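Local coordinates for KaiC-like domain-containing protein (Pyrococcus horikoshii, PDB 2EKD), which is of unknown function but has a KaiC-like domain of the P-loop NTPase clan, and so may be related to nucleotide-binding proteins, at residues E29-L32 with Y33-N37; F64-A67 with P68-N71; D169-E172 with E173-T176; E180-S184 with G185-K189. All coordinates share one frame; numbering follows the deposited sequence.

Contact 1: E29-L32 with Y33-N37; sequences ELLL and YYIVN
E29 and Y33 are one turn apart on helix 29-37, joined by a bond from Y33 N to E29 O of 2.8 Å with a 162° angle at the hydrogen. The carboxylate of E29 turns elsewhere, its OE1 forming a salt bridge with R58. L30 O accepts from Y34 N in the same i to i+4 pattern, and the CB of Y34 rests against that oxygen at 3.5 Å. At L31 the bond to I35 N is accompanied by side-chain contact: L31 CD1 meets CD2 of the Y34 ring at 4.2 Å, while L31 O lies at the edge of that ring, near its plane. CG1 of I35 also passes L31 O at 3.3 Å; with chi1 at -72° this branch lies beside its own backbone N, facing the preceding turn. L32 O takes V36 N at 3.0 Å, the fourth i to i+4 bond in a row and the evidence for regular alpha-helical geometry. L32 runs side by side with V36, its CD1 meeting CG2 of V36 at 4.2 Å. Several elements flank the helix. L32 packs on Y52 and F55 of helix 51-61 and, with I35, on strand 114-119, whereas V36 reaches L69 of helix 67-70.

Contact 2: F64-A67 with P68-N71; sequences FDVA and PLEN
A67 O is approached by three nitrogens, two of them in hydrogen bonds: N71 N at 3.0 Å, nearly in line with the carbonyl, and E70 N in a weak bond with an angle of only 127° at the hydrogen. The third belongs to the side-chain amide of N71, with ND2 2.9 Å from A67 O but at too poor an angle for a bond. V66, the N-cap residue of the short helix 67-70, offers its carbonyl to L69 N and E70 N, both weakly at 3.2 Å. These paired i to i+3 and i to i+4 contacts describe a single, somewhat irregular helical turn. P68 occupies an early position in the helix, where its lack of an N-H costs no helical bond. Its CD lies 3.4 Å from D65 OD2, the aspartate chain crossing the ring at about a right angle, and the same CD is pressed against A67 CB. An alanine in place of P68 would lose CG and CD, which would probably leave the D65 carboxylate without that neighbour and the start of the helix less rigid. E70, with CG beside its backbone N (chi1 -68°) and an extended chain beyond, folds back over V66; its CG passes V66 O at 3.3 Å and its OE2 reaches V66 CG2 at 3.6 Å. That OE2 is held by Y56 OH. On the apolar side, V66 and L69 pack on L59 of helix 51-61, while L69 also meets V36 and P68 meets N37 of helix 29-37.

Contact 3: D169-E172 with E173-T176; sequences DLLE and EVVT
E173 carries CG anti to its backbone N (chi1 -174°) and continues extended, a course that takes OE1 past L170 to within 4.1 Å of CD2, the two side chains crossing obliquely. V174 and V175 share another rotamer, chi1 near -60°, in which CG1 lies beside the backbone N and CG2 sits between that nitrogen and the carbonyl carbon. These residues form the C-terminal end of helix 165-174, the helix that leads into strand 177-182 of the central sheet. The backbone bonds record how the helix ends. V174 N reaches L170 O at 3.2 Å with an angle of 153°, whereas E173 N divides itself between D169 O and L170 O, both weakly. The last bond, V175 N to L171 O, is long at 3.4 Å and weak, and V175 is already the first residue to leave helical backbone angles. The acidic side chains serve partners beyond this turn. E172 OE2 forms a salt bridge with K189, and E21 OE2 is a like charge close to it, so the lysine probably eases their repulsion. D169 and E173 face the second subunit, D169 OD2 in a salt bridge with K162 of the second subunit, and E173 hydrogen-bonded to N156 and Y22 of the same neighbouring subunit, which makes this helix end part of the subunit interface. The valine methyls lie against the carbonyl oxygens of L171 and E172: CG2 of V174 lies 3.3 Å from L171 O, CG1 of V175 lies 3.4 Å from the same oxygen, and CG2 of V175 lies 3.4 Å from E172 O.

Contact 4: E180-S184 with G185-K189; sequences EITDS and GIIIK
E180 lies against the aliphatic part of K189, the two chains passing at an oblique angle with E180 CB 3.8 Å from K189 CD. E180 OE1 makes only a long salt bridge to K189 NZ, at 3.7 Å; K189 NZ has its principal partner in E172 and a further one in E21. Behind this pair the backbones form an antiparallel hairpin. E180 and I187 are a hydrogen-bonded pair, with E180 N to I187 O at 2.7 Å in the carbonyl plane and I187 N to E180 O at an angle of 165°. I181 and I186 form the next, non-hydrogen-bonded pair, their CG1 atoms meeting on the other face. A type I turn from T182 to G185 joins the strands, closed by G185 N to T182 O at 3.2 Å with the donor above the carbonyl plane. G185 O accepts two bonds from one residue, from T182 N at 2.9 Å and T182 OG1 at 2.6 Å, which arrive from opposite faces of the carbonyl plane. With chi1 at 68° OG1 sits between the backbone N and the carbonyl carbon, which turns it to G185 O, while CG2 contacts I187 CD1 at 3.9 Å. A valine in place of T182 would be likely to leave G185 O with the backbone bond alone and the turn less firmly tied. At the backbone angles of G185 (phi 141°) a CB would be jammed against S184 O. In the sheet, strand 177-182 pairs with strand 17-22, strand 185-190 pairs on its other side with the antiparallel strand 200-201, and I181 and I186 both rest on L31 of helix 29-37.

In the fold
Contacts 1 to 4 follow in series along the chain. Helix 29-37 of contact 1 joins two of them, packing between the hairpin and helix 67-70: contact 2, centred about 10 Å away, meets it through a probable hydrogen bond from Y33 OH to D65 O, while contact 4, centred about 15 Å away, packs I181 and I186 on L31. Contacts 3 and 4 are tied by the E172–K189 salt bridge, and helix 165-174 leads straight into the first strand of the hairpin. Contacts 2 and 3 lie on opposite sides of the chain's centre, about 31 Å apart between centres. The set thus spans a mixed sheet flanked by helices, with contact 3 turned to the second subunit.

Contact 1: E29-L32 with Y33-N37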
ATOM      1  N   GLU F  29     -16.044   7.025 -26.171  1.00 17.42           N
ATOM      2  CA  GLU F  29     -16.102   7.113 -27.622  1.00 18.74           C
ATOM      3  C   GLU F  29     -17.315   7.949 -28.075  1.00 19.98           C
ATOM      4  O   GLU F  29     -17.256   8.624 -29.113  1.00 19.67           O
ATOM      5  CB  GLU F  29     -16.178   5.711 -28.240  1.00 19.14           C
ATOM      6  CG  GLU F  29     -17.373   4.896 -27.777  1.00 20.56           C
ATOM      7  CD  GLU F  29     -17.025   3.902 -26.677  1.00 24.87           C
ATOM      8  OE1 GLU F  29     -16.066   4.147 -25.912  1.00 24.91           O
ATOM      9  OE2 GLU F  29     -17.725   2.874 -26.568  1.00 26.78           O
ATOM     10  N   LEU F  30     -18.401   7.907 -27.300  1.00 18.06           N
ATOM     11  CA  LEU F  30     -19.609   8.666 -27.634  1.00 20.32           C
ATOM     12  C   LEU F  30     -19.329  10.170 -27.654  1.00 19.78           C
ATOM     13  O   LEU F  30     -19.845  10.891 -28.509  1.00 20.06           O
ATOM     14  CB  LEU F  30     -20.743   8.386 -26.637  1.00 18.44           C
ATOM     15  CG  LEU F  30     -21.298   6.968 -26.497  1.00 22.78           C
ATOM     16  CD1 LEU F  30     -22.542   6.996 -25.606  1.00 21.83           C
ATOM     17  CD2 LEU F  30     -21.655   6.410 -27.866  1.00 22.56           C
ATOM     18  N   LEU F  31     -18.514  10.633 -26.711  1.00 19.14           N
ATOM     19  CA  LEU F  31     -18.170  12.051 -26.633  1.00 20.85           C
ATOM     20  C   LEU F  31     -17.251  12.409 -27.789  1.00 20.28           C
ATOM     21  O   LEU F  31     -17.303  13.522 -28.319  1.00 18.39           O
ATOM     22  CB  LEU F  31     -17.469  12.375 -25.310  1.00 20.03           C
ATOM     23  CG  LEU F  31     -17.100  13.856 -25.163  1.00 23.64           C
ATOM     24  CD1 LEU F  31     -18.375  14.711 -25.201  1.00 21.10           C
ATOM     25  CD2 LEU F  31     -16.342  14.079 -23.853  1.00 21.97           C
ATOM     26  N   LEU F  32     -16.401  11.461 -28.169  1.00 20.28           N
ATOM     27  CA  LEU F  32     -15.487  11.675 -29.277  1.00 20.51           C
ATOM     28  C   LEU F  32     -16.299  11.812 -30.558  1.00 20.22           C
ATOM     29  O   LEU F  32     -16.057  12.708 -31.362  1.00 23.15           O
ATOM     30  CB  LEU F  32     -14.527  10.498 -29.443  1.00 20.77           C
ATOM     31  CG  LEU F  32     -13.723  10.658 -30.742  1.00 22.98           C
ATOM     32  CD1 LEU F  32     -12.727  11.813 -30.567  1.00 20.53           C
ATOM     33  CD2 LEU F  32     -13.011   9.363 -31.094  1.00 22.78           C
ATOM     34  N   TYR F  33     -17.252  10.905 -30.752  1.00 19.79           N
ATOM     35  CA  TYR F  33     -18.087  10.937 -31.943  1.00 20.74           C
ATOM     36  C   TYR F  33     -18.791  12.286 -32.012  1.00 21.44           C
ATOM     37  O   TYR F  33     -18.874  12.898 -33.068  1.00 22.11           O
ATOM     38  CB  TYR F  33     -19.141   9.829 -31.902  1.00 19.44           C
ATOM     39  CG  TYR F  33     -19.936   9.734 -33.184  1.00 20.60           C
ATOM     40  CD1 TYR F  33     -19.387   9.139 -34.319  1.00 21.88           C
ATOM     41  CD2 TYR F  33     -21.218  10.279 -33.279  1.00 21.83           C
ATOM     42  CE1 TYR F  33     -20.086   9.087 -35.516  1.00 23.07           C
ATOM     43  CE2 TYR F  33     -21.932  10.237 -34.480  1.00 24.01           C
ATOM     44  CZ  TYR F  33     -21.357   9.638 -35.594  1.00 25.81           C
ATOM     45  OH  TYR F  33     -22.043   9.588 -36.786  1.00 27.22           O
ATOM     46  N   TYR F  34     -19.301  12.730 -30.870  1.00 22.30           N
ATOM     47  CA  TYR F  34     -20.002  14.001 -30.770  1.00 21.51           C
ATOM     48  C   TYR F  34     -19.115  15.160 -31.216  1.00 22.64           C
ATOM     49  O   TYR F  34     -19.558  16.057 -31.942  1.00 22.84           O
ATOM     50  CB  TYR F  34     -20.472  14.203 -29.328  1.00 20.97           C
ATOM     51  CG  TYR F  34     -21.019  15.576 -29.019  1.00 21.97           C
ATOM     52  CD1 TYR F  34     -22.384  15.858 -29.169  1.00 22.16           C
ATOM     53  CD2 TYR F  34     -20.182  16.588 -28.546  1.00 19.79           C
ATOM     54  CE1 TYR F  34     -22.901  17.114 -28.848  1.00 22.96           C
ATOM     55  CE2 TYR F  34     -20.689  17.850 -28.221  1.00 21.61           C
ATOM     56  CZ  TYR F  34     -22.047  18.105 -28.372  1.00 22.22           C
ATOM     57  OH  TYR F  34     -22.551  19.336 -28.025  1.00 24.39           O
ATOM     58  N   ILE F  35     -17.857  15.134 -30.797  1.00 22.74           N
ATOM     59  CA  ILE F  35     -16.916  16.185 -31.163  1.00 22.23           C
ATOM     60  C   ILE F  35     -16.547  16.167 -32.656  1.00 24.89           C
ATOM     61  O   ILE F  35     -16.410  17.223 -33.276  1.00 24.93           O
ATOM     62  CB  ILE F  35     -15.625  16.084 -30.306  1.00 20.04           C
ATOM     63  CG1 ILE F  35     -15.928  16.518 -28.866  1.00 19.05           C
ATOM     64  CG2 ILE F  35     -14.515  16.948 -30.908  1.00 17.93           C
ATOM     65  CD1 ILE F  35     -14.724  16.434 -27.918  1.00 16.56           C
ATOM     66  N   VAL F  36     -16.394  14.977 -33.235  1.00 25.29           N
ATOM     67  CA  VAL F  36     -16.016  14.866 -34.648  1.00 27.26           C
ATOM     68  C   VAL F  36     -17.206  15.116 -35.598  1.00 29.08           C
ATOM     69  O   VAL F  36     -17.146  15.935 -36.509  1.00 28.66           O
ATOM     70  CB  VAL F  36     -15.442  13.468 -34.936  1.00 27.30           C
ATOM     71  CG1 VAL F  36     -15.202  13.310 -36.435  1.00 26.28           C
ATOM     72  CG2 VAL F  36     -14.119  13.292 -34.216  1.00 24.86           C
ATOM     73  N   ASN F  37     -18.289  14.311 -35.399  1.00 31.69           N
ATOM     74  CA  ASN F  37     -19.481  14.473 -36.238  1.00 34.84           C
ATOM     75  C   ASN F  37     -19.909  15.945 -36.266  1.00 37.01           C
ATOM     76  O   ASN F  37     -20.022  16.580 -37.316  1.00 38.15           O
ATOM     77  CB  ASN F  37     -20.597  13.621 -35.615  1.00 33.39           C
ATOM     78  CG  ASN F  37     -21.738  13.399 -36.594  1.00 33.01           C
ATOM     79  OD1 ASN F  37     -22.887  13.153 -36.205  1.00 31.58           O
ATOM     80  ND2 ASN F  37     -21.399  13.423 -37.899  1.00 30.28           N
TER

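Contact 2: F64-A67 with P68-N71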
ATOM      1  N   PHE F  64     -23.109   3.245 -35.029  1.00 29.94           N
ATOM      2  CA  PHE F  64     -22.929   4.617 -35.483  1.00 30.61           C
ATOM      3  C   PHE F  64     -22.412   4.666 -36.918  1.00 31.27           C
ATOM      4  O   PHE F  64     -21.801   3.718 -37.409  1.00 32.07           O
ATOM      5  CB  PHE F  64     -21.941   5.364 -34.581  1.00 28.19           C
ATOM      6  CG  PHE F  64     -22.478   5.684 -33.213  1.00 28.52           C
ATOM      7  CD1 PHE F  64     -22.687   4.677 -32.275  1.00 27.21           C
ATOM      8  CD2 PHE F  64     -22.776   6.999 -32.862  1.00 28.57           C
ATOM      9  CE1 PHE F  64     -23.184   4.971 -31.006  1.00 26.88           C
ATOM     10  CE2 PHE F  64     -23.275   7.307 -31.591  1.00 28.84           C
ATOM     11  CZ  PHE F  64     -23.479   6.289 -30.662  1.00 26.30           C
ATOM     12  N   ASP F  65     -22.681   5.772 -37.595  1.00 31.69           N
ATOM     13  CA  ASP F  65     -22.177   5.968 -38.942  1.00 32.15           C
ATOM     14  C   ASP F  65     -20.773   6.509 -38.692  1.00 31.08           C
ATOM     15  O   ASP F  65     -20.612   7.627 -38.212  1.00 29.79           O
ATOM     16  CB  ASP F  65     -23.024   7.001 -39.687  1.00 34.91           C
ATOM     17  CG  ASP F  65     -22.353   7.500 -40.948  1.00 38.25           C
ATOM     18  OD1 ASP F  65     -21.934   6.663 -41.777  1.00 38.35           O
ATOM     19  OD2 ASP F  65     -22.249   8.734 -41.110  1.00 42.68           O
ATOM     20  N   VAL F  66     -19.762   5.706 -39.002  1.00 30.24           N
ATOM     21  CA  VAL F  66     -18.381   6.100 -38.764  1.00 29.60           C
ATOM     22  C   VAL F  66     -17.641   6.721 -39.944  1.00 29.90           C
ATOM     23  O   VAL F  66     -16.413   6.775 -39.947  1.00 29.10           O
ATOM     24  CB  VAL F  66     -17.560   4.901 -38.236  1.00 29.79           C
ATOM     25  CG1 VAL F  66     -18.067   4.500 -36.864  1.00 30.31           C
ATOM     26  CG2 VAL F  66     -17.678   3.721 -39.199  1.00 30.77           C
ATOM     27  N   ALA F  67     -18.374   7.190 -40.948  1.00 30.93           N
ATOM     28  CA  ALA F  67     -17.730   7.832 -42.088  1.00 30.29           C
ATOM     29  C   ALA F  67     -17.062   9.139 -41.622  1.00 29.72           C
ATOM     30  O   ALA F  67     -15.949   9.466 -42.047  1.00 30.32           O
ATOM     31  CB  ALA F  67     -18.747   8.112 -43.181  1.00 30.14           C
ATOM     32  N   PRO F  68     -17.732   9.905 -40.742  1.00 28.30           N
ATOM     33  CA  PRO F  68     -17.143  11.157 -40.255  1.00 28.36           C
ATOM     34  C   PRO F  68     -15.778  10.922 -39.593  1.00 29.38           C
ATOM     35  O   PRO F  68     -14.909  11.792 -39.611  1.00 30.24           O
ATOM     36  CB  PRO F  68     -18.175  11.659 -39.245  1.00 28.93           C
ATOM     37  CG  PRO F  68     -19.460  11.128 -39.777  1.00 30.01           C
ATOM     38  CD  PRO F  68     -19.094   9.724 -40.206  1.00 28.79           C
ATOM     39  N   LEU F  69     -15.596   9.745 -39.001  1.00 28.61           N
ATOM     40  CA  LEU F  69     -14.333   9.425 -38.347  1.00 29.05           C
ATOM     41  C   LEU F  69     -13.284   8.988 -39.363  1.00 29.93           C
ATOM     42  O   LEU F  69     -12.083   9.128 -39.126  1.00 28.72           O
ATOM     43  CB  LEU F  69     -14.532   8.318 -37.311  1.00 30.48           C
ATOM     44  CG  LEU F  69     -15.478   8.592 -36.138  1.00 31.32           C
ATOM     45  CD1 LEU F  69     -15.426   7.403 -35.189  1.00 34.16           C
ATOM     46  CD2 LEU F  69     -15.075   9.862 -35.410  1.00 30.23           C
ATOM     47  N   GLU F  70     -13.742   8.461 -40.495  1.00 30.29           N
ATOM     48  CA  GLU F  70     -12.838   7.996 -41.543  1.00 32.11           C
ATOM     49  C   GLU F  70     -12.304   9.138 -42.399  1.00 31.56           C
ATOM     50  O   GLU F  70     -11.239   9.022 -43.003  1.00 30.66           O
ATOM     51  CB  GLU F  70     -13.553   6.997 -42.456  1.00 33.48           C
ATOM     52  CG  GLU F  70     -13.902   5.676 -41.813  1.00 36.20           C
ATOM     53  CD  GLU F  70     -14.764   4.820 -42.719  1.00 39.67           C
ATOM     54  OE1 GLU F  70     -14.457   4.740 -43.929  1.00 44.17           O
ATOM     55  OE2 GLU F  70     -15.741   4.219 -42.226  1.00 41.13           O
ATOM     56  N   ASN F  71     -13.032  10.247 -42.437  1.00 32.01           N
ATOM     57  CA  ASN F  71     -12.631  11.375 -43.267  1.00 33.47           C
ATOM     58  C   ASN F  71     -11.909  12.534 -42.590  1.00 32.46           C
ATOM     59  O   ASN F  71     -11.661  13.554 -43.225  1.00 32.54           O
ATOM     60  CB  ASN F  71     -13.852  11.905 -44.024  1.00 35.83           C
ATOM     61  CG  ASN F  71     -14.469  10.853 -44.924  1.00 38.48           C
ATOM     62  OD1 ASN F  71     -13.804  10.315 -45.815  1.00 42.58           O
ATOM     63  ND2 ASN F  71     -15.740  10.550 -44.695  1.00 39.43           N
TER

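Contact 3: D169-E172 with E173-T176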
ATOM      1  N   ASP F 169      -1.641  14.164 -11.102  1.00 19.19           N
ATOM      2  CA  ASP F 169      -1.702  15.505 -10.530  1.00 23.07           C
ATOM      3  C   ASP F 169      -0.893  16.508 -11.353  1.00 21.76           C
ATOM      4  O   ASP F 169      -1.282  17.662 -11.494  1.00 20.86           O
ATOM      5  CB  ASP F 169      -1.188  15.493  -9.087  1.00 27.92           C
ATOM      6  CG  ASP F 169      -2.221  14.967  -8.106  1.00 35.00           C
ATOM      7  OD1 ASP F 169      -3.228  15.677  -7.865  1.00 35.76           O
ATOM      8  OD2 ASP F 169      -2.026  13.844  -7.583  1.00 38.12           O
ATOM      9  N   LEU F 170       0.246  16.068 -11.876  1.00 20.06           N
ATOM     10  CA  LEU F 170       1.079  16.937 -12.691  1.00 20.12           C
ATOM     11  C   LEU F 170       0.343  17.271 -13.985  1.00 19.38           C
ATOM     12  O   LEU F 170       0.371  18.408 -14.446  1.00 18.39           O
ATOM     13  CB  LEU F 170       2.405  16.256 -13.034  1.00 19.72           C
ATOM     14  CG  LEU F 170       3.668  16.537 -12.224  1.00 21.75           C
ATOM     15  CD1 LEU F 170       4.857  16.146 -13.096  1.00 23.69           C
ATOM     16  CD2 LEU F 170       3.776  18.010 -11.842  1.00 19.44           C
ATOM     17  N   LEU F 171      -0.307  16.263 -14.563  1.00 18.49           N
ATOM     18  CA  LEU F 171      -1.055  16.418 -15.806  1.00 19.84           C
ATOM     19  C   LEU F 171      -2.217  17.396 -15.638  1.00 20.22           C
ATOM     20  O   LEU F 171      -2.438  18.263 -16.490  1.00 19.65           O
ATOM     21  CB  LEU F 171      -1.616  15.067 -16.259  1.00 20.90           C
ATOM     22  CG  LEU F 171      -1.364  14.577 -17.683  1.00 23.03           C
ATOM     23  CD1 LEU F 171      -2.247  13.364 -17.933  1.00 21.11           C
ATOM     24  CD2 LEU F 171      -1.658  15.671 -18.701  1.00 22.33           C
ATOM     25  N   GLU F 172      -2.973  17.236 -14.554  1.00 19.09           N
ATOM     26  CA  GLU F 172      -4.113  18.106 -14.295  1.00 18.25           C
ATOM     27  C   GLU F 172      -3.640  19.537 -14.065  1.00 17.94           C
ATOM     28  O   GLU F 172      -4.371  20.491 -14.331  1.00 18.29           O
ATOM     29  CB  GLU F 172      -4.910  17.609 -13.081  1.00 19.60           C
ATOM     30  CG  GLU F 172      -5.447  16.180 -13.234  1.00 21.64           C
ATOM     31  CD  GLU F 172      -6.493  15.816 -12.188  1.00 25.21           C
ATOM     32  OE1 GLU F 172      -6.315  16.163 -11.001  1.00 26.36           O
ATOM     33  OE2 GLU F 172      -7.494  15.165 -12.548  1.00 27.74           O
ATOM     34  N   GLU F 173      -2.407  19.678 -13.593  1.00 14.97           N
ATOM     35  CA  GLU F 173      -1.835  20.993 -13.331  1.00 14.70           C
ATOM     36  C   GLU F 173      -1.511  21.786 -14.605  1.00 14.86           C
ATOM     37  O   GLU F 173      -1.829  22.970 -14.701  1.00 14.55           O
ATOM     38  CB  GLU F 173      -0.554  20.854 -12.496  1.00 13.90           C
ATOM     39  CG  GLU F 173       0.030  22.190 -12.047  1.00 16.42           C
ATOM     40  CD  GLU F 173       1.365  22.060 -11.311  1.00 21.43           C
ATOM     41  OE1 GLU F 173       1.534  21.124 -10.492  1.00 20.02           O
ATOM     42  OE2 GLU F 173       2.244  22.918 -11.538  1.00 22.34           O
ATOM     43  N   VAL F 174      -0.880  21.133 -15.579  1.00 15.19           N
ATOM     44  CA  VAL F 174      -0.477  21.806 -16.807  1.00 13.99           C
ATOM     45  C   VAL F 174      -1.573  22.142 -17.804  1.00 15.02           C
ATOM     46  O   VAL F 174      -1.384  23.019 -18.650  1.00 15.30           O
ATOM     47  CB  VAL F 174       0.622  21.011 -17.543  1.00 15.21           C
ATOM     48  CG1 VAL F 174       1.815  20.799 -16.613  1.00 12.60           C
ATOM     49  CG2 VAL F 174       0.071  19.683 -18.032  1.00 14.30           C
ATOM     50  N   VAL F 175      -2.713  21.460 -17.728  1.00 14.06           N
ATOM     51  CA  VAL F 175      -3.791  21.754 -18.659  1.00 12.90           C
ATOM     52  C   VAL F 175      -4.595  22.972 -18.201  1.00 14.08           C
ATOM     53  O   VAL F 175      -4.523  23.362 -17.032  1.00 14.28           O
ATOM     54  CB  VAL F 175      -4.732  20.531 -18.846  1.00 14.96           C
ATOM     55  CG1 VAL F 175      -3.919  19.333 -19.345  1.00 11.45           C
ATOM     56  CG2 VAL F 175      -5.452  20.200 -17.537  1.00 12.26           C
ATOM     57  N   THR F 176      -5.351  23.572 -19.120  1.00 13.49           N
ATOM     58  CA  THR F 176      -6.161  24.751 -18.807  1.00 14.95           C
ATOM     59  C   THR F 176      -7.584  24.422 -18.349  1.00 15.90           C
ATOM     60  O   THR F 176      -8.211  25.212 -17.646  1.00 14.45           O
ATOM     61  CB  THR F 176      -6.241  25.720 -20.016  1.00 16.32           C
ATOM     62  OG1 THR F 176      -6.657  25.000 -21.184  1.00 19.62           O
ATOM     63  CG2 THR F 176      -4.887  26.362 -20.275  1.00 17.53           C
TER

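Contact 4: E180-S184 with G185-K189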
ATOM      1  N   GLU F 180     -14.582  15.740 -16.542  1.00 19.70           N
ATOM      2  CA  GLU F 180     -14.641  14.376 -16.055  1.00 22.93           C
ATOM      3  C   GLU F 180     -15.991  13.781 -16.433  1.00 22.30           C
ATOM      4  O   GLU F 180     -17.043  14.298 -16.045  1.00 21.12           O
ATOM      5  CB  GLU F 180     -14.441  14.309 -14.538  1.00 24.42           C
ATOM      6  CG  GLU F 180     -13.837  12.977 -14.108  1.00 30.90           C
ATOM      7  CD  GLU F 180     -13.751  12.792 -12.602  1.00 36.81           C
ATOM      8  OE1 GLU F 180     -13.368  13.754 -11.892  1.00 39.25           O
ATOM      9  OE2 GLU F 180     -14.053  11.670 -12.130  1.00 38.55           O
ATOM     10  N   ILE F 181     -15.955  12.705 -17.210  1.00 19.74           N
ATOM     11  CA  ILE F 181     -17.176  12.049 -17.629  1.00 22.49           C
ATOM     12  C   ILE F 181     -17.735  11.146 -16.538  1.00 23.11           C
ATOM     13  O   ILE F 181     -17.025  10.291 -16.007  1.00 22.88           O
ATOM     14  CB  ILE F 181     -16.955  11.182 -18.885  1.00 23.45           C
ATOM     15  CG1 ILE F 181     -16.445  12.047 -20.040  1.00 22.46           C
ATOM     16  CG2 ILE F 181     -18.262  10.495 -19.265  1.00 23.83           C
ATOM     17  CD1 ILE F 181     -16.202  11.278 -21.326  1.00 24.78           C
ATOM     18  N   THR F 182     -19.007  11.348 -16.198  1.00 23.67           N
ATOM     19  CA  THR F 182     -19.680  10.524 -15.192  1.00 24.10           C
ATOM     20  C   THR F 182     -21.033  10.134 -15.762  1.00 24.27           C
ATOM     21  O   THR F 182     -21.418  10.620 -16.820  1.00 23.56           O
ATOM     22  CB  THR F 182     -19.918  11.275 -13.862  1.00 24.88           C
ATOM     23  OG1 THR F 182     -20.877  12.321 -14.066  1.00 24.47           O
ATOM     24  CG2 THR F 182     -18.616  11.864 -13.340  1.00 25.12           C
ATOM     25  N   ASP F 183     -21.752   9.265 -15.058  1.00 28.17           N
ATOM     26  CA  ASP F 183     -23.066   8.813 -15.512  1.00 31.34           C
ATOM     27  C   ASP F 183     -24.120   9.910 -15.581  1.00 30.32           C
ATOM     28  O   ASP F 183     -25.003   9.862 -16.430  1.00 29.83           O
ATOM     29  CB  ASP F 183     -23.584   7.684 -14.615  1.00 36.98           C
ATOM     30  CG  ASP F 183     -22.855   6.375 -14.849  1.00 42.88           C
ATOM     31  OD1 ASP F 183     -22.705   5.985 -16.031  1.00 46.42           O
ATOM     32  OD2 ASP F 183     -22.440   5.737 -13.854  1.00 45.19           O
ATOM     33  N   SER F 184     -24.034  10.895 -14.694  1.00 30.40           N
ATOM     34  CA  SER F 184     -25.016  11.975 -14.690  1.00 30.06           C
ATOM     35  C   SER F 184     -24.603  13.129 -15.595  1.00 28.56           C
ATOM     36  O   SER F 184     -25.338  14.106 -15.747  1.00 27.58           O
ATOM     37  CB  SER F 184     -25.236  12.478 -13.262  1.00 31.24           C
ATOM     38  OG  SER F 184     -24.025  12.938 -12.689  1.00 36.38           O
ATOM     39  N   GLY F 185     -23.426  13.016 -16.202  1.00 26.97           N
ATOM     40  CA  GLY F 185     -22.964  14.072 -17.085  1.00 25.02           C
ATOM     41  C   GLY F 185     -21.480  14.368 -16.981  1.00 24.50           C
ATOM     42  O   GLY F 185     -20.725  13.661 -16.308  1.00 22.62           O
ATOM     43  N   ILE F 186     -21.061  15.435 -17.648  1.00 23.57           N
ATOM     44  CA  ILE F 186     -19.661  15.828 -17.653  1.00 22.09           C
ATOM     45  C   ILE F 186     -19.386  16.905 -16.611  1.00 22.83           C
ATOM     46  O   ILE F 186     -19.978  17.987 -16.646  1.00 22.53           O
ATOM     47  CB  ILE F 186     -19.259  16.343 -19.052  1.00 21.04           C
ATOM     48  CG1 ILE F 186     -19.555  15.263 -20.099  1.00 17.97           C
ATOM     49  CG2 ILE F 186     -17.790  16.712 -19.073  1.00 18.36           C
ATOM     50  CD1 ILE F 186     -19.443  15.752 -21.513  1.00 19.80           C
ATOM     51  N   ILE F 187     -18.493  16.604 -15.673  1.00 21.82           N
ATOM     52  CA  ILE F 187     -18.156  17.569 -14.640  1.00 22.58           C
ATOM     53  C   ILE F 187     -16.985  18.421 -15.099  1.00 22.44           C
ATOM     54  O   ILE F 187     -15.998  17.907 -15.626  1.00 20.88           O
ATOM     55  CB  ILE F 187     -17.737  16.896 -13.324  1.00 23.15           C
ATOM     56  CG1 ILE F 187     -18.871  16.025 -12.790  1.00 25.25           C
ATOM     57  CG2 ILE F 187     -17.361  17.968 -12.296  1.00 22.55           C
ATOM     58  CD1 ILE F 187     -18.512  15.292 -11.500  1.00 25.40           C
ATOM     59  N   ILE F 188     -17.110  19.728 -14.906  1.00 21.75           N
ATOM     60  CA  ILE F 188     -16.050  20.656 -15.263  1.00 21.10           C
ATOM     61  C   ILE F 188     -15.256  20.898 -13.987  1.00 21.21           C
ATOM     62  O   ILE F 188     -15.566  21.805 -13.223  1.00 22.18           O
ATOM     63  CB  ILE F 188     -16.628  21.980 -15.775  1.00 21.61           C
ATOM     64  CG1 ILE F 188     -17.476  21.703 -17.027  1.00 23.15           C
ATOM     65  CG2 ILE F 188     -15.497  22.963 -16.083  1.00 23.25           C
ATOM     66  CD1 ILE F 188     -18.204  22.898 -17.583  1.00 22.51           C
ATOM     67  N   LYS F 189     -14.251  20.059 -13.756  1.00 20.12           N
ATOM     68  CA  LYS F 189     -13.407  20.161 -12.569  1.00 20.94           C
ATOM     69  C   LYS F 189     -12.541  21.414 -12.553  1.00 18.88           C
ATOM     70  O   LYS F 189     -12.194  21.917 -11.488  1.00 18.30           O
ATOM     71  CB  LYS F 189     -12.486  18.936 -12.458  1.00 21.01           C
ATOM     72  CG  LYS F 189     -13.177  17.653 -12.044  1.00 26.62           C
ATOM     73  CD  LYS F 189     -12.251  16.442 -12.203  1.00 27.31           C
ATOM     74  CE  LYS F 189     -10.977  16.584 -11.385  1.00 29.83           C
ATOM     75  NZ  LYS F 189     -10.084  15.394 -11.509  1.00 30.19           N
TER